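Myosin-17 (Arabidopsis thaliana, PDB 7KFL) probably recognises cargo through its globular tail, the cargo-binding domain of a plant class XI myosin motor that would carry such cargo along actin. Local coordinates at residues Q216-R219 and K220-S224; R240-F243 and T244-S248; I285-D289 and E290-S294. One frame throughout, in Å; residues are numbered along the deposited sequence.

Contact 1 of 3, residues Q216-R219 and K220-S224; sequences QSIR and KSLNS
Arg219 and Asn223, one helical turn apart, share a water. Arg219 NH2 gives a hydrogen bond to water 1 at 3.0 Å, and Asn223 ND2 gives another to the same water at 3.1 Å. The water lies in the guanidinium plane, at its edge. The arginine reaches it with CG opposite the backbone N (chi1 -168°) and the chain extended as far as NE. The backbones of the same pair are joined too, Asn223 N to Arg219 O at 3.1 Å. On the inner face of the helix, Ile218 O receives Leu222 N at 2.9 Å. Leu222 CG rests 3.3 Å from the same oxygen, and Ile218 CG2 faces Leu222 CD1 at 4.3 Å. Lys220 runs back over the preceding turn, and its CE comes 3.8 Å from Gln216 O. Further out, Ser217 OG bonds to Ala213 O and Ser221 OG to Glu177 of helix 150-186. Gln216 NE2 bonds to Glu279 of helix 267-287, and Arg219 NH1 forms a long, weak ion pair with the same carboxylate. Helix 205-231 therefore splits its chemistry. Its apolar side packs inward, while one polar side turns an amide and a guanidinium toward Glu279, and water ties Arg219 to Asn223.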
ATOM      1  N   GLN A 216      -9.306  14.894   8.516  1.00 52.06           N
ATOM      2  CA  GLN A 216     -10.587  14.142   8.456  1.00 51.75           C
ATOM      3  C   GLN A 216     -10.885  13.741   7.005  1.00 51.33           C
ATOM      4  O   GLN A 216     -11.399  12.623   6.806  1.00 51.93           O
ATOM      5  CB  GLN A 216     -11.709  14.969   9.087  1.00 52.20           C
ATOM      6  CG  GLN A 216     -11.538  15.149  10.591  1.00 52.25           C
ATOM      7  CD  GLN A 216     -12.508  16.130  11.205  1.00 52.29           C
ATOM      8  OE1 GLN A 216     -13.448  16.605  10.569  1.00 51.63           O
ATOM      9  NE2 GLN A 216     -12.279  16.443  12.470  1.00 52.12           N
ATOM     10  N   SER A 217     -10.567  14.597   6.029  1.00 50.95           N
ATOM     11  CA  SER A 217     -10.727  14.313   4.575  1.00 51.45           C
ATOM     12  C   SER A 217      -9.889  13.089   4.183  1.00 51.58           C
ATOM     13  O   SER A 217     -10.389  12.250   3.402  1.00 52.09           O
ATOM     14  CB  SER A 217     -10.363  15.508   3.731  1.00 51.34           C
ATOM     15  OG  SER A 217     -11.116  16.646   4.113  1.00 52.16           O
ATOM     16  N   ILE A 218      -8.659  13.001   4.699  1.00 51.36           N
ATOM     17  CA  ILE A 218      -7.705  11.879   4.444  1.00 51.11           C
ATOM     18  C   ILE A 218      -8.292  10.591   5.034  1.00 51.10           C
ATOM     19  O   ILE A 218      -8.304   9.568   4.317  1.00 51.89           O
ATOM     20  CB  ILE A 218      -6.304  12.211   5.004  1.00 51.10           C
ATOM     21  CG1 ILE A 218      -5.609  13.278   4.153  1.00 51.30           C
ATOM     22  CG2 ILE A 218      -5.448  10.957   5.138  1.00 50.73           C
ATOM     23  CD1 ILE A 218      -4.374  13.877   4.786  1.00 51.45           C
ATOM     24  N   ARG A 219      -8.766  10.651   6.281  1.00 50.86           N
ATOM     25  CA  ARG A 219      -9.378   9.510   7.018  1.00 51.33           C
ATOM     26  C   ARG A 219     -10.554   8.930   6.215  1.00 51.66           C
ATOM     27  O   ARG A 219     -10.712   7.693   6.219  1.00 51.38           O
ATOM     28  CB  ARG A 219      -9.842   9.964   8.405  1.00 51.43           C
ATOM     29  CG  ARG A 219     -10.220   8.820   9.332  1.00 51.73           C
ATOM     30  CD  ARG A 219     -10.740   9.313  10.668  1.00 52.42           C
ATOM     31  NE  ARG A 219     -11.352   8.236  11.435  1.00 52.96           N
ATOM     32  CZ  ARG A 219     -11.699   8.308  12.716  1.00 53.51           C
ATOM     33  NH1 ARG A 219     -11.497   9.417  13.410  1.00 54.05           N
ATOM     34  NH2 ARG A 219     -12.245   7.259  13.303  1.00 54.15           N
ATOM     35  N   LYS A 220     -11.344   9.787   5.559  1.00 52.14           N
ATOM     36  CA  LYS A 220     -12.505   9.386   4.716  1.00 53.14           C
ATOM     37  C   LYS A 220     -12.006   8.601   3.498  1.00 52.91           C
ATOM     38  O   LYS A 220     -12.552   7.509   3.234  1.00 53.03           O
ATOM     39  CB  LYS A 220     -13.325  10.607   4.283  1.00 54.11           C
ATOM     40  CG  LYS A 220     -14.369  11.069   5.291  1.00 55.06           C
ATOM     41  CD  LYS A 220     -15.233  12.213   4.803  1.00 55.97           C
ATOM     42  CE  LYS A 220     -14.488  13.528   4.723  1.00 55.87           C
ATOM     43  NZ  LYS A 220     -15.414  14.674   4.567  1.00 56.84           N
ATOM     44  N   SER A 221     -11.007   9.140   2.792  1.00 52.98           N
ATOM     45  CA  SER A 221     -10.376   8.517   1.598  1.00 52.37           C
ATOM     46  C   SER A 221      -9.783   7.152   1.972  1.00 51.67           C
ATOM     47  O   SER A 221      -9.965   6.209   1.190  1.00 52.13           O
ATOM     48  CB  SER A 221      -9.343   9.426   0.981  1.00 52.27           C
ATOM     49  OG  SER A 221      -9.957  10.568   0.398  1.00 52.43           O
ATOM     50  N   LEU A 222      -9.121   7.045   3.128  1.00 50.90           N
ATOM     51  CA  LEU A 222      -8.571   5.756   3.631  1.00 50.83           C
ATOM     52  C   LEU A 222      -9.713   4.741   3.766  1.00 50.97           C
ATOM     53  O   LEU A 222      -9.548   3.612   3.278  1.00 51.59           O
ATOM     54  CB  LEU A 222      -7.864   5.968   4.976  1.00 51.13           C
ATOM     55  CG  LEU A 222      -6.570   6.782   4.945  1.00 50.69           C
ATOM     56  CD1 LEU A 222      -5.983   6.907   6.342  1.00 50.93           C
ATOM     57  CD2 LEU A 222      -5.547   6.168   4.003  1.00 50.58           C
ATOM     58  N   ASN A 223     -10.830   5.148   4.384  1.00 52.17           N
ATOM     59  CA  ASN A 223     -12.005   4.282   4.686  1.00 52.08           C
ATOM     60  C   ASN A 223     -12.700   3.858   3.384  1.00 51.95           C
ATOM     61  O   ASN A 223     -13.138   2.694   3.313  1.00 52.23           O
ATOM     62  CB  ASN A 223     -12.998   4.966   5.633  1.00 52.96           C
ATOM     63  CG  ASN A 223     -12.672   4.770   7.099  1.00 53.45           C
ATOM     64  OD1 ASN A 223     -12.012   3.805   7.476  1.00 54.14           O
ATOM     65  ND2 ASN A 223     -13.148   5.671   7.943  1.00 53.95           N
ATOM     66  N   SER A 224     -12.813   4.760   2.403  1.00 51.35           N
ATOM     67  CA  SER A 224     -13.395   4.475   1.064  1.00 51.30           C
ATOM     68  C   SER A 224     -12.699   3.253   0.456  1.00 51.73           C
ATOM     69  O   SER A 224     -13.399   2.278   0.110  1.00 53.11           O
ATOM     70  CB  SER A 224     -13.283   5.661   0.146  1.00 50.88           C
ATOM     71  OG  SER A 224     -13.879   6.806   0.729  1.00 52.18           O
TER
HETATM   72  O   HOH W   1     -12.367   5.346  10.953  1.00 39.96           O

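Contact 2 of 3, residues R240-F243 and T244-S248; sequences RKVF and TQIFS
Thr244 folds its hydroxyl back onto Arg240 O, one turn earlier in helix 236-260. Its CB lies 3.3 Å from that oxygen and 3.5 Å from Lys241 O. OG1 stands beside its own backbone N (chi1 -57°), and this rotation carries it to 2.6 Å from Arg240 O as a hydrogen-bond donor. The Thr244 backbone N also bonds to Arg240 O, at 3.2 Å. The two donors arrive from opposite faces of the carbonyl plane, each tilted by nearly 30°, so one carbonyl oxygen is held by two donors. A valine here would probably leave Arg240 O without its hydroxyl mate, with the backbone N-H as its one donor from this turn. The following carbonyls continue the helical pattern: Gln245 N bonds to Lys241 O, and Phe247 N to Phe243 O at 2.8 Å. Ile246 CG1 presses to 3.1 Å from Val242 O and faces Val242 CG1 at 4.3 Å. Phe247 turns its CD1 to 3.3 Å from Phe243 O, approaching obliquely. The rings of Phe243 and Phe247 both meet Trp283 of helix 267-287, and both pack on Leu222 of helix 205-231. On another side, Gln245 OE1 bonds to Arg171 of helix 150-186 and its NE2 to Ser383 O in the C-terminal region. This is a central helix of a largely helical bundle, within the DIL domain characteristic of class V and class XI myosin tails.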
ATOM      1  N   ARG A 240      -3.400  -5.055   4.257  1.00 54.79           N
ATOM      2  CA  ARG A 240      -2.383  -4.674   5.278  1.00 54.32           C
ATOM      3  C   ARG A 240      -1.175  -4.026   4.591  1.00 54.62           C
ATOM      4  O   ARG A 240      -0.678  -3.012   5.120  1.00 55.74           O
ATOM      5  CB  ARG A 240      -1.925  -5.885   6.096  1.00 54.22           C
ATOM      6  CG  ARG A 240      -2.931  -6.351   7.137  1.00 54.64           C
ATOM      7  CD  ARG A 240      -2.298  -7.177   8.242  1.00 55.32           C
ATOM      8  NE  ARG A 240      -1.951  -8.527   7.813  1.00 56.05           N
ATOM      9  CZ  ARG A 240      -2.812  -9.534   7.663  1.00 56.68           C
ATOM     10  NH1 ARG A 240      -4.104  -9.362   7.893  1.00 56.73           N
ATOM     11  NH2 ARG A 240      -2.375 -10.716   7.265  1.00 57.46           N
ATOM     12  N   LYS A 241      -0.714  -4.592   3.469  1.00 54.42           N
ATOM     13  CA  LYS A 241       0.443  -4.068   2.693  1.00 54.38           C
ATOM     14  C   LYS A 241       0.110  -2.665   2.179  1.00 52.92           C
ATOM     15  O   LYS A 241       0.885  -1.741   2.477  1.00 53.32           O
ATOM     16  CB  LYS A 241       0.807  -4.978   1.515  1.00 55.95           C
ATOM     17  CG  LYS A 241       1.204  -6.408   1.865  1.00 57.79           C
ATOM     18  CD  LYS A 241       2.032  -6.555   3.125  1.00 58.91           C
ATOM     19  CE  LYS A 241       2.466  -7.986   3.358  1.00 60.57           C
ATOM     20  NZ  LYS A 241       3.461  -8.101   4.451  1.00 62.02           N
ATOM     21  N   VAL A 242      -1.013  -2.518   1.467  1.00 51.90           N
ATOM     22  CA  VAL A 242      -1.423  -1.253   0.782  1.00 51.23           C
ATOM     23  C   VAL A 242      -1.321  -0.097   1.783  1.00 50.19           C
ATOM     24  O   VAL A 242      -0.601   0.877   1.493  1.00 50.01           O
ATOM     25  CB  VAL A 242      -2.844  -1.335   0.184  1.00 51.68           C
ATOM     26  CG1 VAL A 242      -3.269  -0.016  -0.446  1.00 52.00           C
ATOM     27  CG2 VAL A 242      -2.979  -2.454  -0.835  1.00 52.32           C
ATOM     28  N   PHE A 243      -2.007  -0.211   2.922  1.00 49.92           N
ATOM     29  CA  PHE A 243      -2.161   0.886   3.915  1.00 49.82           C
ATOM     30  C   PHE A 243      -0.821   1.148   4.613  1.00 49.20           C
ATOM     31  O   PHE A 243      -0.512   2.336   4.846  1.00 48.46           O
ATOM     32  CB  PHE A 243      -3.318   0.588   4.873  1.00 50.19           C
ATOM     33  CG  PHE A 243      -4.673   0.796   4.244  1.00 50.37           C
ATOM     34  CD1 PHE A 243      -5.072   2.062   3.840  1.00 50.47           C
ATOM     35  CD2 PHE A 243      -5.538  -0.267   4.034  1.00 50.51           C
ATOM     36  CE1 PHE A 243      -6.307   2.262   3.245  1.00 50.28           C
ATOM     37  CE2 PHE A 243      -6.774  -0.064   3.441  1.00 50.95           C
ATOM     38  CZ  PHE A 243      -7.157   1.200   3.049  1.00 50.70           C
ATOM     39  N   THR A 244      -0.044   0.096   4.901  1.00 48.19           N
ATOM     40  CA  THR A 244       1.329   0.199   5.474  1.00 47.63           C
ATOM     41  C   THR A 244       2.209   1.012   4.516  1.00 46.89           C
ATOM     42  O   THR A 244       2.926   1.903   4.997  1.00 46.75           O
ATOM     43  CB  THR A 244       1.932  -1.179   5.768  1.00 47.47           C
ATOM     44  OG1 THR A 244       1.057  -1.870   6.660  1.00 48.18           O
ATOM     45  CG2 THR A 244       3.311  -1.100   6.385  1.00 47.49           C
ATOM     46  N   GLN A 245       2.135   0.727   3.213  1.00 47.30           N
ATOM     47  CA  GLN A 245       2.896   1.449   2.154  1.00 48.00           C
ATOM     48  C   GLN A 245       2.367   2.884   2.010  1.00 48.46           C
ATOM     49  O   GLN A 245       3.168   3.767   1.657  1.00 49.83           O
ATOM     50  CB  GLN A 245       2.827   0.692   0.824  1.00 47.80           C
ATOM     51  CG  GLN A 245       3.642  -0.595   0.818  1.00 48.22           C
ATOM     52  CD  GLN A 245       4.026  -1.047  -0.571  1.00 48.82           C
ATOM     53  OE1 GLN A 245       3.288  -0.856  -1.537  1.00 49.25           O
ATOM     54  NE2 GLN A 245       5.191  -1.665  -0.681  1.00 48.58           N
ATOM     55  N   ILE A 246       1.075   3.111   2.268  1.00 49.03           N
ATOM     56  CA  ILE A 246       0.419   4.449   2.147  1.00 49.18           C
ATOM     57  C   ILE A 246       0.795   5.317   3.356  1.00 48.90           C
ATOM     58  O   ILE A 246       1.025   6.525   3.158  1.00 48.01           O
ATOM     59  CB  ILE A 246      -1.107   4.296   1.984  1.00 49.64           C
ATOM     60  CG1 ILE A 246      -1.465   3.746   0.602  1.00 50.19           C
ATOM     61  CG2 ILE A 246      -1.827   5.608   2.265  1.00 50.15           C
ATOM     62  CD1 ILE A 246      -1.378   4.767  -0.511  1.00 50.34           C
ATOM     63  N   PHE A 247       0.833   4.739   4.561  1.00 48.65           N
ATOM     64  CA  PHE A 247       1.229   5.450   5.807  1.00 48.62           C
ATOM     65  C   PHE A 247       2.720   5.802   5.727  1.00 48.45           C
ATOM     66  O   PHE A 247       3.104   6.888   6.212  1.00 48.53           O
ATOM     67  CB  PHE A 247       0.862   4.638   7.052  1.00 48.77           C
ATOM     68  CG  PHE A 247      -0.508   4.947   7.602  1.00 49.13           C
ATOM     69  CD1 PHE A 247      -1.642   4.764   6.825  1.00 49.16           C
ATOM     70  CD2 PHE A 247      -0.668   5.429   8.894  1.00 49.69           C
ATOM     71  CE1 PHE A 247      -2.903   5.051   7.327  1.00 49.43           C
ATOM     72  CE2 PHE A 247      -1.930   5.714   9.396  1.00 49.76           C
ATOM     73  CZ  PHE A 247      -3.045   5.525   8.611  1.00 49.74           C
ATOM     74  N   SER A 248       3.521   4.923   5.117  1.00 48.25           N
ATOM     75  CA  SER A 248       4.923   5.193   4.696  1.00 48.03           C
ATOM     76  C   SER A 248       4.976   6.514   3.914  1.00 47.48           C
ATOM     77  O   SER A 248       5.773   7.390   4.289  1.00 48.01           O
ATOM     78  CB  SER A 248       5.485   4.044   3.892  1.00 48.24           C
ATOM     79  OG  SER A 248       6.322   4.507   2.842  1.00 48.63           O
TER

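Contact 3 of 3, residues I285-D289 and E290-S294; sequences IEATD and EYAGS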
ATOM      1  N   ILE A 285      -7.136   2.070  14.592  1.00 59.57           N
ATOM      2  CA  ILE A 285      -7.862   1.338  15.675  1.00 61.30           C
ATOM      3  C   ILE A 285      -9.189   0.815  15.110  1.00 62.29           C
ATOM      4  O   ILE A 285      -9.505  -0.371  15.353  1.00 61.99           O
ATOM      5  CB  ILE A 285      -8.061   2.240  16.911  1.00 61.67           C
ATOM      6  CG1 ILE A 285      -6.721   2.677  17.511  1.00 61.56           C
ATOM      7  CG2 ILE A 285      -8.939   1.559  17.953  1.00 62.59           C
ATOM      8  CD1 ILE A 285      -6.802   3.930  18.352  1.00 61.81           C
ATOM      9  N   GLU A 286      -9.927   1.669  14.389  1.00 63.00           N
ATOM     10  CA  GLU A 286     -11.240   1.342  13.766  1.00 64.40           C
ATOM     11  C   GLU A 286     -11.041   0.247  12.710  1.00 63.89           C
ATOM     12  O   GLU A 286     -11.797  -0.743  12.745  1.00 64.57           O
ATOM     13  CB  GLU A 286     -11.875   2.592  13.145  1.00 65.37           C
ATOM     14  CG  GLU A 286     -12.415   3.578  14.169  1.00 67.21           C
ATOM     15  CD  GLU A 286     -13.735   3.201  14.827  1.00 69.63           C
ATOM     16  OE1 GLU A 286     -14.475   2.376  14.248  1.00 71.69           O
ATOM     17  OE2 GLU A 286     -14.027   3.740  15.915  1.00 70.51           O
ATOM     18  N   ALA A 287     -10.062   0.426  11.817  1.00 63.40           N
ATOM     19  CA  ALA A 287      -9.690  -0.530  10.744  1.00 63.03           C
ATOM     20  C   ALA A 287      -9.258  -1.869  11.357  1.00 63.46           C
ATOM     21  O   ALA A 287      -9.550  -2.910  10.744  1.00 62.53           O
ATOM     22  CB  ALA A 287      -8.595   0.054   9.884  1.00 62.07           C
ATOM     23  N   THR A 288      -8.598  -1.824  12.523  1.00 64.60           N
ATOM     24  CA  THR A 288      -8.032  -2.975  13.283  1.00 65.73           C
ATOM     25  C   THR A 288      -6.732  -3.434  12.612  1.00 65.43           C
ATOM     26  O   THR A 288      -6.541  -3.125  11.423  1.00 64.77           O
ATOM     27  CB  THR A 288      -9.022  -4.141  13.438  1.00 66.74           C
ATOM     28  OG1 THR A 288      -9.196  -4.802  12.184  1.00 67.39           O
ATOM     29  CG2 THR A 288     -10.370  -3.711  13.975  1.00 67.42           C
ATOM     30  N   ASP A 289      -5.889  -4.159  13.355  1.00 66.53           N
ATOM     31  CA  ASP A 289      -4.546  -4.624  12.906  1.00 67.11           C
ATOM     32  C   ASP A 289      -4.690  -5.567  11.704  1.00 66.06           C
ATOM     33  O   ASP A 289      -3.722  -5.665  10.929  1.00 65.56           O
ATOM     34  CB  ASP A 289      -3.778  -5.291  14.051  1.00 69.20           C
ATOM     35  CG  ASP A 289      -3.318  -4.322  15.130  1.00 70.60           C
ATOM     36  OD1 ASP A 289      -2.563  -3.385  14.798  1.00 69.56           O
ATOM     37  OD2 ASP A 289      -3.723  -4.509  16.296  1.00 73.32           O
ATOM     38  N   GLU A 290      -5.844  -6.229  11.554  1.00 65.74           N
ATOM     39  CA  GLU A 290      -6.140  -7.175  10.442  1.00 64.76           C
ATOM     40  C   GLU A 290      -6.072  -6.451   9.089  1.00 61.96           C
ATOM     41  O   GLU A 290      -5.652  -7.094   8.112  1.00 60.49           O
ATOM     42  CB  GLU A 290      -7.512  -7.832  10.630  1.00 66.45           C
ATOM     43  CG  GLU A 290      -7.951  -8.667   9.436  1.00 67.26           C
ATOM     44  CD  GLU A 290      -9.003  -9.721   9.725  1.00 69.61           C
ATOM     45  OE1 GLU A 290      -8.691 -10.677  10.466  1.00 72.34           O
ATOM     46  OE2 GLU A 290     -10.130  -9.593   9.201  1.00 70.47           O
ATOM     47  N   TYR A 291      -6.492  -5.182   9.029  1.00 60.21           N
ATOM     48  CA  TYR A 291      -6.581  -4.380   7.777  1.00 59.00           C
ATOM     49  C   TYR A 291      -5.597  -3.202   7.795  1.00 58.41           C
ATOM     50  O   TYR A 291      -5.252  -2.725   6.698  1.00 58.33           O
ATOM     51  CB  TYR A 291      -8.019  -3.904   7.558  1.00 58.57           C
ATOM     52  CG  TYR A 291      -8.977  -5.000   7.172  1.00 58.59           C
ATOM     53  CD1 TYR A 291      -9.134  -5.376   5.848  1.00 58.21           C
ATOM     54  CD2 TYR A 291      -9.721  -5.673   8.128  1.00 59.22           C
ATOM     55  CE1 TYR A 291     -10.010  -6.386   5.482  1.00 58.48           C
ATOM     56  CE2 TYR A 291     -10.601  -6.685   7.780  1.00 59.37           C
ATOM     57  CZ  TYR A 291     -10.747  -7.043   6.450  1.00 58.88           C
ATOM     58  OH  TYR A 291     -11.612  -8.038   6.097  1.00 58.76           O
ATOM     59  N   ALA A 292      -5.171  -2.746   8.979  1.00 58.32           N
ATOM     60  CA  ALA A 292      -4.217  -1.626   9.166  1.00 58.42           C
ATOM     61  C   ALA A 292      -2.777  -2.152   9.184  1.00 58.63           C
ATOM     62  O   ALA A 292      -1.878  -1.413   8.739  1.00 57.60           O
ATOM     63  CB  ALA A 292      -4.538  -0.879  10.437  1.00 58.79           C
ATOM     64  N   GLY A 293      -2.567  -3.370   9.695  1.00 59.58           N
ATOM     65  CA  GLY A 293      -1.237  -3.995   9.831  1.00 59.58           C
ATOM     66  C   GLY A 293      -0.379  -3.241  10.830  1.00 60.26           C
ATOM     67  O   GLY A 293      -0.763  -3.197  12.016  1.00 60.58           O
ATOM     68  N   SER A 294       0.733  -2.660  10.366  1.00 60.26           N
ATOM     69  CA  SER A 294       1.662  -1.813  11.163  1.00 60.03           C
ATOM     70  C   SER A 294       1.728  -0.407  10.552  1.00 58.72           C
ATOM     71  O   SER A 294       2.807   0.217  10.608  1.00 58.20           O
ATOM     72  CB  SER A 294       3.025  -2.453  11.253  1.00 61.02           C
ATOM     73  OG  SER A 294       3.615  -2.575   9.968  1.00 61.29           O
TER
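Ala287 and Ala292 meet methyl to methyl, CB to CB at 4.2 Å, on the buried side of a tight turn between two helices. Thr288 O takes two backbone donors. Ala292 N reaches it in the carbonyl plane at 2.8 Å, whereas Tyr291 N comes from above that plane at 3.2 Å. Ala292 CB sits 3.2 Å from the same oxygen, so the methyl is packed tightly against this carbonyl. Leu226 of helix 205-231 packs on Ala287 and on Tyr291. Tyr291 lays CB 3.7 Å from Ala287 O, and its ring makes a cation-pi contact with Lys230. Tyr291 has CG beside its backbone N (chi1 -71°), which sets Thr288 OG1 at the ring edge, near its plane.

The outer side is looser. Thr288 and Glu290 run side by side, with OG1 3.8 Å from Glu290 CB, and both are exposed, as is Asp289. Gly293 N closes the short helix on Asp289 O at 2.9 Å. Gly293 then leaves helical geometry with positive phi (66°), a conformation that favours glycine. Thr288 also has positive phi, ending helix 267-287 and holding the N-cap position of helix 289-292. One residue thus forms a sharp helix-to-helix junction in the DIL domain.

Along the chain, contact 1 comes first, in helix 205-231. Contact 2 follows in the next helix, 236-260, and contact 3 last, where helix 267-287 passes into helix 289-292. Contacts 1 and 2 each join successive turns of one helix, and contact 3 spans a helix-to-helix turn; none closes a long loop. They lie in series and neither nest nor cross. Their centres are about 11 to 14 Å apart, and all three pairs touch. Leu222 of contact 1 also packs against Ile246 of contact 2. Arg219 NH2 lies 3.8 Å from Glu286 CG of contact 3. Arg240 NH1 probably hydrogen-bonds to Glu290 O at 2.8 Å, joining contact 2 to the junction after helix 267-287.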